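Local coordinates for quinonprotein alcohol dehydrogenase-like protein (Bacteroides thetaiotaomicron VPI-5482, PDB 4R5O) that is of unknown function but joins an immunoglobulin-like beta-sandwich domain to a seven-bladed beta-propeller and binds calcium ions, at residues L309-G321 against Y341-I353. Sequence-based numbering, arbitrary orientation.
Sequences LEKVFANFQPAKG and YLVSTDGAIYKYI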
loop_
_atom_site.group_PDB
_atom_site.type_symbol
_atom_site.label_atom_id
_atom_site.label_comp_id
_atom_site.label_asym_id
_atom_site.label_seq_id
_atom_site.Cartn_x
_atom_site.Cartn_y
_atom_site.Cartn_z
ATOM N N LEU A 309 22.367 -14.860 -19.240
ATOM C CA LEU A 309 20.972 -15.236 -19.282
ATOM C C LEU A 309 20.736 -16.692 -19.619
ATOM O O LEU A 309 21.316 -17.236 -20.575
ATOM C CB LEU A 309 20.272 -14.382 -20.367
ATOM C CG LEU A 309 20.468 -12.848 -20.319
ATOM C CD1 LEU A 309 19.801 -12.175 -21.507
ATOM C CD2 LEU A 309 19.954 -12.253 -18.997
ATOM N N GLU A 310 19.789 -17.288 -18.891
ATOM C CA GLU A 310 19.258 -18.641 -19.103
ATOM C C GLU A 310 17.800 -18.462 -19.434
ATOM O O GLU A 310 17.114 -17.717 -18.737
ATOM C CB GLU A 310 19.508 -19.566 -17.894
ATOM C CG GLU A 310 19.037 -21.003 -18.042
ATOM C CD GLU A 310 19.451 -21.919 -16.903
ATOM O OE1 GLU A 310 20.660 -21.942 -16.574
ATOM O OE2 GLU A 310 18.579 -22.655 -16.380
ATOM N N LYS A 311 17.345 -19.051 -20.546
ATOM C CA LYS A 311 15.982 -18.883 -21.029
ATOM C C LYS A 311 15.269 -20.232 -21.200
ATOM O O LYS A 311 15.782 -21.128 -21.867
ATOM C CB LYS A 311 15.979 -18.117 -22.368
ATOM C CG LYS A 311 16.546 -16.703 -22.266
ATOM C CD LYS A 311 16.445 -15.942 -23.550
ATOM C CE LYS A 311 17.069 -14.571 -23.417
ATOM N NZ LYS A 311 16.910 -13.794 -24.683
ATOM N N VAL A 312 14.063 -20.336 -20.620
ATOM C CA VAL A 312 13.137 -21.467 -20.663
ATOM C C VAL A 312 11.854 -21.000 -21.320
ATOM O O VAL A 312 11.226 -20.082 -20.781
ATOM C CB VAL A 312 12.863 -22.064 -19.247
ATOM C CG1 VAL A 312 11.758 -23.121 -19.292
ATOM C CG2 VAL A 312 14.139 -22.625 -18.604
ATOM N N PHE A 313 11.430 -21.653 -22.440
ATOM C CA PHE A 313 10.215 -21.302 -23.176
ATOM C C PHE A 313 8.960 -21.814 -22.457
ATOM O O PHE A 313 8.905 -22.963 -22.006
ATOM C CB PHE A 313 10.265 -21.854 -24.616
ATOM C CG PHE A 313 9.013 -21.637 -25.438
ATOM C CD1 PHE A 313 8.733 -20.391 -25.996
ATOM C CD2 PHE A 313 8.125 -22.687 -25.678
ATOM C CE1 PHE A 313 7.555 -20.183 -26.727
ATOM C CE2 PHE A 313 6.960 -22.485 -26.424
ATOM C CZ PHE A 313 6.682 -21.237 -26.946
ATOM N N ALA A 314 7.942 -20.931 -22.372
ATOM C CA ALA A 314 6.616 -21.160 -21.779
ATOM C C ALA A 314 5.576 -20.962 -22.857
ATOM O O ALA A 314 5.393 -19.828 -23.317
ATOM C CB ALA A 314 6.402 -20.224 -20.611
ATOM N N ASN A 315 4.909 -22.072 -23.277
ATOM C CA ASN A 315 3.926 -22.111 -24.359
ATOM C C ASN A 315 2.584 -21.471 -23.927
ATOM O O ASN A 315 1.520 -22.104 -24.018
ATOM C CB ASN A 315 3.711 -23.568 -24.811
ATOM C CG ASN A 315 3.341 -24.531 -23.694
ATOM O OD1 ASN A 315 3.867 -24.460 -22.562
ATOM N ND2 ASN A 315 2.470 -25.492 -24.012
ATOM N N PHE A 316 2.629 -20.204 -23.476
ATOM C CA PHE A 316 1.457 -19.418 -23.066
ATOM C C PHE A 316 1.871 -17.972 -23.122
ATOM O O PHE A 316 3.039 -17.658 -22.905
ATOM C CB PHE A 316 0.861 -19.813 -21.689
ATOM C CG PHE A 316 1.741 -19.539 -20.494
ATOM C CD1 PHE A 316 1.782 -18.270 -19.910
ATOM C CD2 PHE A 316 2.498 -20.554 -19.926
ATOM C CE1 PHE A 316 2.589 -18.015 -18.796
ATOM C CE2 PHE A 316 3.297 -20.300 -18.805
ATOM C CZ PHE A 316 3.341 -19.033 -18.251
ATOM N N GLN A 317 0.920 -17.103 -23.425
ATOM C CA GLN A 317 1.136 -15.676 -23.524
ATOM C C GLN A 317 0.980 -15.061 -22.132
ATOM O O GLN A 317 0.040 -15.442 -21.433
ATOM C CB GLN A 317 0.135 -15.099 -24.540
ATOM C CG GLN A 317 0.605 -13.837 -25.253
ATOM C CD GLN A 317 1.780 -13.985 -26.204
ATOM O OE1 GLN A 317 2.127 -15.075 -26.683
ATOM N NE2 GLN A 317 2.427 -12.866 -26.477
ATOM N N PRO A 318 1.857 -14.134 -21.678
ATOM C CA PRO A 318 1.673 -13.562 -20.331
ATOM C C PRO A 318 0.543 -12.557 -20.272
ATOM O O PRO A 318 0.267 -11.894 -21.269
ATOM C CB PRO A 318 3.000 -12.864 -20.036
ATOM C CG PRO A 318 3.853 -13.045 -21.239
ATOM C CD PRO A 318 3.024 -13.546 -22.359
ATOM N N ALA A 319 -0.115 -12.449 -19.098
ATOM C CA ALA A 319 -1.178 -11.479 -18.839
ATOM C C ALA A 319 -0.631 -10.075 -18.990
ATOM O O ALA A 319 0.529 -9.818 -18.683
ATOM C CB ALA A 319 -1.764 -11.686 -17.458
ATOM N N LYS A 320 -1.441 -9.195 -19.526
ATOM C CA LYS A 320 -1.089 -7.829 -19.889
ATOM C C LYS A 320 -2.312 -6.912 -19.766
ATOM O O LYS A 320 -3.450 -7.373 -19.863
ATOM C CB LYS A 320 -0.565 -7.878 -21.358
ATOM C CG LYS A 320 -0.463 -6.574 -22.133
ATOM C CD LYS A 320 -0.044 -6.753 -23.587
ATOM C CE LYS A 320 -0.082 -5.472 -24.414
ATOM N NZ LYS A 320 0.713 -4.342 -23.884
ATOM N N GLY A 321 -2.048 -5.628 -19.544
ATOM C CA GLY A 321 -3.020 -4.537 -19.570
ATOM C C GLY A 321 -2.809 -3.782 -20.886
ATOM O O GLY A 321 -1.690 -3.805 -21.425
ATOM N N TYR A 341 5.212 -17.940 -9.370
ATOM C CA TYR A 341 3.842 -17.922 -9.848
ATOM C C TYR A 341 3.732 -16.861 -10.947
ATOM O O TYR A 341 4.248 -15.758 -10.763
ATOM C CB TYR A 341 2.849 -17.666 -8.711
ATOM C CG TYR A 341 2.807 -18.751 -7.667
ATOM C CD1 TYR A 341 2.003 -19.876 -7.833
ATOM C CD2 TYR A 341 3.518 -18.629 -6.480
ATOM C CE1 TYR A 341 1.953 -20.879 -6.865
ATOM C CE2 TYR A 341 3.459 -19.618 -5.497
ATOM C CZ TYR A 341 2.683 -20.747 -5.701
ATOM O OH TYR A 341 2.591 -21.712 -4.735
ATOM N N LEU A 342 3.109 -17.187 -12.087
ATOM C CA LEU A 342 2.935 -16.227 -13.176
ATOM C C LEU A 342 1.560 -16.453 -13.815
ATOM O O LEU A 342 1.005 -17.544 -13.705
ATOM C CB LEU A 342 4.076 -16.262 -14.230
ATOM C CG LEU A 342 4.401 -17.505 -15.076
ATOM C CD1 LEU A 342 5.434 -17.156 -16.109
ATOM C CD2 LEU A 342 4.958 -18.659 -14.252
ATOM N N VAL A 343 0.977 -15.378 -14.391
ATOM C CA VAL A 343 -0.379 -15.332 -14.959
ATOM C C VAL A 343 -0.366 -15.332 -16.483
ATOM O O VAL A 343 0.303 -14.503 -17.097
ATOM C CB VAL A 343 -1.140 -14.076 -14.477
ATOM C CG1 VAL A 343 -2.625 -14.170 -14.831
ATOM C CG2 VAL A 343 -0.968 -13.854 -12.984
ATOM N N SER A 344 -1.161 -16.218 -17.081
ATOM C CA SER A 344 -1.336 -16.278 -18.520
ATOM C C SER A 344 -2.400 -15.265 -18.921
ATOM O O SER A 344 -3.194 -14.815 -18.079
ATOM C CB SER A 344 -1.682 -17.687 -18.987
ATOM O OG SER A 344 -2.913 -18.127 -18.443
ATOM N N THR A 345 -2.417 -14.914 -20.220
ATOM C CA THR A 345 -3.323 -13.922 -20.806
ATOM C C THR A 345 -4.846 -14.328 -20.643
ATOM O O THR A 345 -5.692 -13.438 -20.770
ATOM C CB THR A 345 -2.968 -13.702 -22.292
ATOM O OG1 THR A 345 -3.500 -12.457 -22.734
ATOM C CG2 THR A 345 -3.360 -14.865 -23.209
ATOM N N ASP A 346 -5.173 -15.624 -20.326
ATOM C CA ASP A 346 -6.537 -16.149 -20.118
ATOM C C ASP A 346 -6.990 -16.043 -18.629
ATOM O O ASP A 346 -8.178 -16.215 -18.326
ATOM C CB ASP A 346 -6.673 -17.617 -20.593
ATOM C CG ASP A 346 -5.462 -18.540 -20.459
ATOM O OD1 ASP A 346 -4.365 -18.177 -20.982
ATOM O OD2 ASP A 346 -5.649 -19.705 -20.022
ATOM N N GLY A 347 -6.065 -15.717 -17.736
ATOM C CA GLY A 347 -6.380 -15.584 -16.318
ATOM C C GLY A 347 -6.064 -16.823 -15.509
ATOM O O GLY A 347 -6.604 -17.004 -14.417
ATOM N N ALA A 348 -5.197 -17.698 -16.053
ATOM C CA ALA A 348 -4.706 -18.914 -15.397
ATOM C C ALA A 348 -3.388 -18.607 -14.682
ATOM O O ALA A 348 -2.672 -17.683 -15.075
ATOM C CB ALA A 348 -4.530 -20.055 -16.402
ATOM N N ILE A 349 -3.084 -19.353 -13.624
ATOM C CA ILE A 349 -1.861 -19.171 -12.869
ATOM C C ILE A 349 -1.062 -20.417 -13.066
ATOM O O ILE A 349 -1.592 -21.527 -13.002
ATOM C CB ILE A 349 -2.153 -18.830 -11.374
ATOM C CG1 ILE A 349 -2.792 -17.420 -11.293
ATOM C CG2 ILE A 349 -0.890 -18.886 -10.482
ATOM C CD1 ILE A 349 -3.619 -17.209 -10.155
ATOM N N TYR A 350 0.205 -20.212 -13.396
ATOM C CA TYR A 350 1.208 -21.237 -13.559
ATOM C C TYR A 350 2.176 -21.164 -12.398
ATOM O O TYR A 350 2.537 -20.069 -11.966
ATOM C CB TYR A 350 1.918 -21.074 -14.902
ATOM C CG TYR A 350 1.063 -21.462 -16.087
ATOM C CD1 TYR A 350 0.151 -20.565 -16.639
ATOM C CD2 TYR A 350 1.174 -22.721 -16.669
ATOM C CE1 TYR A 350 -0.652 -20.923 -17.719
ATOM C CE2 TYR A 350 0.384 -23.085 -17.760
ATOM C CZ TYR A 350 -0.527 -22.181 -18.283
ATOM O OH TYR A 350 -1.303 -22.510 -19.374
ATOM N N LYS A 351 2.531 -22.326 -11.846
ATOM C CA LYS A 351 3.521 -22.460 -10.772
ATOM C C LYS A 351 4.787 -23.004 -11.397
ATOM O O LYS A 351 4.869 -24.208 -11.660
ATOM C CB LYS A 351 3.010 -23.340 -9.615
ATOM C CG LYS A 351 4.033 -23.518 -8.511
ATOM C CD LYS A 351 3.518 -24.244 -7.269
ATOM C CE LYS A 351 3.369 -25.732 -7.385
ATOM N NZ LYS A 351 2.896 -26.303 -6.098
ATOM N N TYR A 352 5.730 -22.100 -11.739
ATOM C CA TYR A 352 6.993 -22.483 -12.349
ATOM C C TYR A 352 7.967 -22.902 -11.283
ATOM O O TYR A 352 8.254 -22.157 -10.356
ATOM C CB TYR A 352 7.590 -21.359 -13.215
ATOM C CG TYR A 352 8.965 -21.672 -13.781
ATOM C CD1 TYR A 352 9.157 -22.740 -14.662
ATOM C CD2 TYR A 352 10.061 -20.864 -13.492
ATOM C CE1 TYR A 352 10.416 -23.030 -15.193
ATOM C CE2 TYR A 352 11.323 -21.137 -14.029
ATOM C CZ TYR A 352 11.493 -22.221 -14.882
ATOM O OH TYR A 352 12.719 -22.500 -15.432
ATOM N N ILE A 353 8.510 -24.095 -11.461
ATOM C CA ILE A 353 9.507 -24.658 -10.574
ATOM C C ILE A 353 10.817 -24.515 -11.297
ATOM O O ILE A 353 11.044 -25.193 -12.291
ATOM C CB ILE A 353 9.133 -26.104 -10.194
ATOM C CG1 ILE A 353 7.757 -26.097 -9.454
ATOM C CG2 ILE A 353 10.235 -26.700 -9.314
ATOM C CD1 ILE A 353 6.974 -27.422 -9.429
#
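The rings of Phe316 and Tyr350 stack face to face where two neighbouring sheets of the beta-propeller meet: their centroids lie 4.0 Å apart and their planes differ by only 7°. Phe316 follows strand 309-314, an edge strand of one sheet, whereas Tyr350 belongs to the next sheet, on strand 349-353. The two side chains run past each other in opposite directions, and Phe316 CD2 lies over the centre of the tyrosine ring. Phe316 CG sits between its own backbone N and carbonyl carbon (chi1 66°), a rotation that lays the ring against Tyr350. Leu342 then meets the ring at its edge, CD1 approaching Phe316 CZ to 3.5 Å, and Ser344 CB comes obliquely against Phe316 CD1.

Beyond the stack, the backbones form a single bridge between Pro318 and Ser344. Ala319 N donates to Val343 O at 2.9 Å, nearly straight at 167°. Thr345 N donates to Gln317 O at 2.8 Å. Beside this bridge Ala319 CB packs on Val343 CG1, 3.7 Å away.

In the outer shell, the type I turn from Ser344 to Gly347 leads from strand 339-343 into strand 349-353, with Gly347 N bonded to Ser344 O. Farther along, Val312 CG2 makes a van der Waals contact with Tyr352 OH at 3.5 Å; the hydroxyl's hydrogen bond is with the backbone N of Gly355, next to the calcium ligand Asp356.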